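Long-range contacts in intimin (Escherichia coli, PDB 1F00), which acts as a bacterial adhesin whose C-terminal region binds a receptor, Tir, that the bacterium delivers into the host cell membrane: residues W119-Q124 against L185-M190; I239-Q244 against Y277-K282. All blocks are in the same frame, centred on the assembly; numbering follows the deposited sequence.

Contact 1: residues W119-Q124 against L185-M190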
# COMPACT_ATOMS: atom_id res chain seq x y z
N TRP A 119 -3.10 2.88 -17.77
CA TRP A 119 -3.77 3.70 -16.76
C TRP A 119 -4.69 4.79 -17.25
O TRP A 119 -4.29 5.65 -18.02
CB TRP A 119 -2.76 4.41 -15.86
CG TRP A 119 -1.76 3.59 -15.13
CD1 TRP A 119 -1.71 2.23 -15.02
CD2 TRP A 119 -0.66 4.09 -14.37
NE1 TRP A 119 -0.64 1.85 -14.24
CE2 TRP A 119 0.02 2.98 -13.83
CE3 TRP A 119 -0.18 5.38 -14.10
CZ2 TRP A 119 1.16 3.12 -13.03
CZ3 TRP A 119 0.96 5.52 -13.30
CH2 TRP A 119 1.61 4.39 -12.78
N LEU A 120 -5.93 4.76 -16.77
CA LEU A 120 -6.85 5.83 -17.07
C LEU A 120 -6.27 6.89 -16.12
O LEU A 120 -6.10 6.61 -14.93
CB LEU A 120 -8.27 5.46 -16.63
CG LEU A 120 -9.31 6.58 -16.66
CD1 LEU A 120 -9.47 7.10 -18.08
CD2 LEU A 120 -10.64 6.05 -16.13
N GLN A 121 -5.94 8.08 -16.61
CA GLN A 121 -5.39 9.08 -15.70
C GLN A 121 -6.38 9.38 -14.58
O GLN A 121 -7.57 9.60 -14.83
CB GLN A 121 -5.04 10.38 -16.43
CG GLN A 121 -4.20 11.31 -15.55
CD GLN A 121 -3.83 12.63 -16.22
OE1 GLN A 121 -2.74 13.14 -16.00
NE2 GLN A 121 -4.73 13.18 -17.01
N TYR A 122 -5.87 9.40 -13.36
CA TYR A 122 -6.68 9.67 -12.17
C TYR A 122 -7.59 8.50 -11.82
O TYR A 122 -8.55 8.64 -11.07
CB TYR A 122 -7.48 10.96 -12.36
CG TYR A 122 -6.57 12.15 -12.61
CD1 TYR A 122 -6.82 13.05 -13.64
CD2 TYR A 122 -5.41 12.32 -11.84
CE1 TYR A 122 -5.93 14.09 -13.91
CE2 TYR A 122 -4.52 13.36 -12.10
CZ TYR A 122 -4.78 14.24 -13.14
OH TYR A 122 -3.90 15.26 -13.40
N GLY A 123 -7.28 7.34 -12.39
CA GLY A 123 -8.02 6.14 -12.06
C GLY A 123 -7.61 5.87 -10.62
O GLY A 123 -6.55 6.34 -10.19
N GLN A 124 -8.42 5.13 -9.87
CA GLN A 124 -8.10 4.86 -8.48
C GLN A 124 -8.18 3.39 -8.08
O GLN A 124 -9.05 2.66 -8.54
CB GLN A 124 -9.02 5.69 -7.59
CG GLN A 124 -8.87 7.19 -7.79
CD GLN A 124 -9.96 7.99 -7.11
OE1 GLN A 124 -11.14 7.82 -7.42
NE2 GLN A 124 -9.57 8.86 -6.19
N LEU A 185 -0.88 5.86 -20.82
CA LEU A 185 -1.66 6.73 -19.93
C LEU A 185 -2.78 7.32 -20.79
O LEU A 185 -2.53 7.86 -21.87
CB LEU A 185 -0.80 7.86 -19.37
CG LEU A 185 -1.51 8.82 -18.41
CD1 LEU A 185 -1.87 8.10 -17.12
CD2 LEU A 185 -0.61 10.02 -18.12
N ILE A 186 -4.02 7.21 -20.30
CA ILE A 186 -5.19 7.69 -21.02
C ILE A 186 -5.65 9.03 -20.44
O ILE A 186 -6.02 9.11 -19.27
CB ILE A 186 -6.34 6.65 -20.92
CG1 ILE A 186 -5.80 5.25 -21.24
CG2 ILE A 186 -7.47 7.02 -21.86
CD1 ILE A 186 -5.15 5.14 -22.62
N VAL A 187 -5.65 10.07 -21.26
CA VAL A 187 -6.02 11.40 -20.78
C VAL A 187 -7.21 12.05 -21.48
O VAL A 187 -7.06 12.68 -22.52
CB VAL A 187 -4.81 12.35 -20.90
CG1 VAL A 187 -5.18 13.75 -20.40
CG2 VAL A 187 -3.62 11.79 -20.11
N PRO A 188 -8.42 11.89 -20.92
CA PRO A 188 -9.63 12.48 -21.51
C PRO A 188 -9.65 13.98 -21.18
O PRO A 188 -9.39 14.37 -20.04
CB PRO A 188 -10.77 11.75 -20.81
CG PRO A 188 -10.15 10.49 -20.29
CD PRO A 188 -8.78 10.95 -19.84
N ASN A 189 -9.95 14.81 -22.17
CA ASN A 189 -10.03 16.25 -21.96
C ASN A 189 -11.53 16.58 -21.92
O ASN A 189 -12.17 16.79 -22.95
CB ASN A 189 -9.30 16.97 -23.10
CG ASN A 189 -7.80 16.66 -23.12
OD1 ASN A 189 -7.03 17.21 -22.33
ND2 ASN A 189 -7.38 15.76 -24.02
N MET A 190 -12.08 16.63 -20.71
CA MET A 190 -13.51 16.85 -20.50
C MET A 190 -14.10 18.27 -20.52
O MET A 190 -15.31 18.43 -20.35
CB MET A 190 -13.93 16.18 -19.19
CG MET A 190 -13.53 14.72 -19.08
SD MET A 190 -13.94 13.81 -20.58
CE MET A 190 -15.75 14.06 -20.66

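Contact 2: residues I239-Q244 against Y277-K282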
# COMPACT_ATOMS: atom_id res chain seq x y z
N ILE A 239 -18.26 10.07 -21.96
CA ILE A 239 -16.91 10.43 -22.34
C ILE A 239 -16.66 9.84 -23.71
O ILE A 239 -15.71 9.08 -23.93
CB ILE A 239 -15.86 9.93 -21.33
CG1 ILE A 239 -16.13 10.56 -19.95
CG2 ILE A 239 -14.46 10.34 -21.78
CD1 ILE A 239 -15.09 10.22 -18.88
N ILE A 240 -17.56 10.17 -24.63
CA ILE A 240 -17.47 9.73 -26.02
C ILE A 240 -16.19 10.36 -26.57
O ILE A 240 -16.02 11.58 -26.52
CB ILE A 240 -18.72 10.18 -26.82
CG1 ILE A 240 -18.57 9.79 -28.29
CG2 ILE A 240 -18.95 11.68 -26.65
CD1 ILE A 240 -19.82 10.09 -29.12
N SER A 241 -15.29 9.53 -27.09
CA SER A 241 -14.00 10.01 -27.58
C SER A 241 -13.66 9.56 -29.00
O SER A 241 -13.94 8.44 -29.40
CB SER A 241 -12.89 9.52 -26.65
OG SER A 241 -13.28 9.65 -25.29
N TRP A 242 -13.02 10.46 -29.75
CA TRP A 242 -12.61 10.18 -31.13
C TRP A 242 -11.54 9.09 -31.17
O TRP A 242 -10.74 8.97 -30.24
CB TRP A 242 -11.98 11.42 -31.77
CG TRP A 242 -12.85 12.63 -31.91
CD1 TRP A 242 -12.76 13.80 -31.21
CD2 TRP A 242 -13.89 12.82 -32.88
NE1 TRP A 242 -13.67 14.71 -31.69
CE2 TRP A 242 -14.37 14.14 -32.72
CE3 TRP A 242 -14.45 12.02 -33.88
CZ2 TRP A 242 -15.39 14.67 -33.52
CZ3 TRP A 242 -15.47 12.54 -34.68
CH2 TRP A 242 -15.92 13.86 -34.49
N VAL A 243 -11.54 8.30 -32.24
CA VAL A 243 -10.49 7.29 -32.43
C VAL A 243 -9.93 7.59 -33.82
O VAL A 243 -10.65 8.10 -34.68
CB VAL A 243 -11.01 5.81 -32.38
CG1 VAL A 243 -11.77 5.56 -31.09
CG2 VAL A 243 -11.85 5.48 -33.61
N GLN A 244 -8.65 7.28 -34.03
CA GLN A 244 -7.99 7.53 -35.32
C GLN A 244 -8.85 7.10 -36.51
O GLN A 244 -9.44 6.02 -36.51
CB GLN A 244 -6.65 6.80 -35.37
CG GLN A 244 -5.77 7.18 -36.57
CD GLN A 244 -5.12 8.54 -36.39
OE1 GLN A 244 -4.89 9.27 -37.37
NE2 GLN A 244 -4.81 8.90 -35.15
N TYR A 277 -15.12 14.11 -27.39
CA TYR A 277 -14.05 14.65 -26.58
C TYR A 277 -12.71 14.16 -27.10
O TYR A 277 -12.64 13.12 -27.76
CB TYR A 277 -14.21 14.20 -25.12
CG TYR A 277 -15.40 14.80 -24.44
CD1 TYR A 277 -16.61 14.10 -24.35
CD2 TYR A 277 -15.35 16.09 -23.92
CE1 TYR A 277 -17.73 14.67 -23.75
CE2 TYR A 277 -16.46 16.68 -23.33
CZ TYR A 277 -17.65 15.97 -23.24
OH TYR A 277 -18.75 16.55 -22.66
N ALA A 278 -11.66 14.91 -26.81
CA ALA A 278 -10.33 14.52 -27.23
C ALA A 278 -9.72 13.74 -26.08
O ALA A 278 -9.48 14.28 -25.00
CB ALA A 278 -9.48 15.75 -27.55
N THR A 279 -9.51 12.45 -26.30
CA THR A 279 -8.89 11.60 -25.30
C THR A 279 -7.55 11.20 -25.88
O THR A 279 -7.47 10.59 -26.95
CB THR A 279 -9.74 10.34 -24.99
OG1 THR A 279 -10.89 10.73 -24.22
CG2 THR A 279 -8.94 9.33 -24.18
N CYS A 280 -6.48 11.58 -25.18
CA CYS A 280 -5.13 11.30 -25.63
C CYS A 280 -4.51 10.07 -24.98
O CYS A 280 -4.76 9.78 -23.81
CB CYS A 280 -4.25 12.53 -25.36
SG CYS A 280 -2.51 12.34 -25.80
N VAL A 281 -3.71 9.34 -25.75
CA VAL A 281 -3.01 8.16 -25.26
C VAL A 281 -1.52 8.52 -25.23
O VAL A 281 -0.94 8.81 -26.27
CB VAL A 281 -3.22 6.95 -26.19
CG1 VAL A 281 -2.51 5.72 -25.61
CG2 VAL A 281 -4.71 6.68 -26.37
N LYS A 282 -0.94 8.52 -24.03
CA LYS A 282 0.47 8.87 -23.83
C LYS A 282 1.31 7.68 -23.37
O LYS A 282 2.51 7.65 -23.70
CB LYS A 282 0.59 9.98 -22.78
CG LYS A 282 0.25 11.37 -23.28
CD LYS A 282 0.02 12.33 -22.11
CE LYS A 282 1.16 12.30 -21.09
NZ LYS A 282 2.45 12.81 -21.63
OXT LYS A 282 0.76 6.81 -22.67
O HOH W 1 -9.96 11.02 -28.51

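Contact 1: residues W119-Q124 against L185-M190
W119 and L120 pair in parallel with L185 and I186. The carbonyl oxygen of W119 takes the amide of I186 (N to O 2.8 Å), and the O of I186 takes the N of Q121 (2.9 Å). L185 has CG anti to its backbone N (chi1 -179°), and its CD1 comes to the rim of the W119 indole near the ring plane, 4.0 Å from W119 CB. The forked end of leucine suits this place, since the same methyl also reaches Q121 CA (3.9 Å). W119 leads its ring away from the strand, where NE1 is bonded to P116 O.

On the other face L120 CD1 meets P188 CG at 4.1 Å, the two side chains crossing at about a right angle, and lies beside I186 CB. The compact proline and branched I186 suit this largely apolar layer, where L120 touches W224 and I186 touches V220. Beyond L120 comes a type II turn, and Q121, long enough to span the gap, brings CD to 4.0 Å from V187 CG2, crossing that side chain obliquely. The short parallel ladder thus adds strand 118-120 as an outer strand beside 184-190 in the mixed sheet completed by 276-281, the first and last strands of the C-type lectin-like domain.

Contact 2: residues I239-Q244 against Y277-K282
S241 and Y277 form a single bridge between two small sheets of the C-type lectin-like domain, where strand 240-242 meets strand 276-281. The strands run at 68° to each other, so the backbones can pair only briefly. Y277 N gives a short bond to I240 O (2.8 Å), while the return bond, from W242 N to Y277 O, is weak at 3.3 Å.

Side chains take over where the backbones part. T279 OG1 donates to S241 OG (2.8 Å), and S241 OG in turn donates to I239 O (2.8 Å), from 49° above that carbonyl's plane. This two-bond chain needs OG beside the backbone N of S241 (chi1 -42°), from where it reaches back to the carbonyl two residues earlier. Two small hydroxyl residues suit the buried spot, because each can come close to the other strand and keep its polar atom bonded.

In the C-type lectin-like fold the domain's last strand lies antiparallel beside its first, 184-190. The second sheet is built against that pair; in it strand 254-259 pairs with 240-242 through S241 to Y258 and V243 to S256. A water fills the widening angle between the strands, accepting from T279 N (2.7 Å) and donating to W242 O (2.8 Å).

The flat Y277 ring can lie against branched I240, the two side chains crossing at about a right angle, while its edge accommodates I240 O near the ring plane. I240 CG2 touches ring atom CD1 of Y277 (4.1 Å). M190 of the first strand packs on this tyrosine and on I239 as well. The broad indole of W242 extends to A199 of helix 196-205, and its NE1 is bonded to V194 O.

Overall arrangement
Contacts 1 and 2 are both buried and lie about 11 Å apart between centres, at the two flanks of the pair formed by strands 184-190 and 276-281. Contact 1 adds strand 118-120, whose chain runs on into the neighbouring, probably Ig-like, sheet, whereas contact 2 joins the pair to the second sheet within the lectin-like domain. The shared pairing is direct: V187 N lies 2.7 Å from C280 O, a probable hydrogen bond, and P188 CA packs on T279 OG1. In contact 1 backbone bonds hold the parallel strands and mainly apolar side chains pack on both faces. Contact 2 supplements two backbone bonds, one weak, with a hydroxyl pair and a bridging water, consistent with strands that diverge.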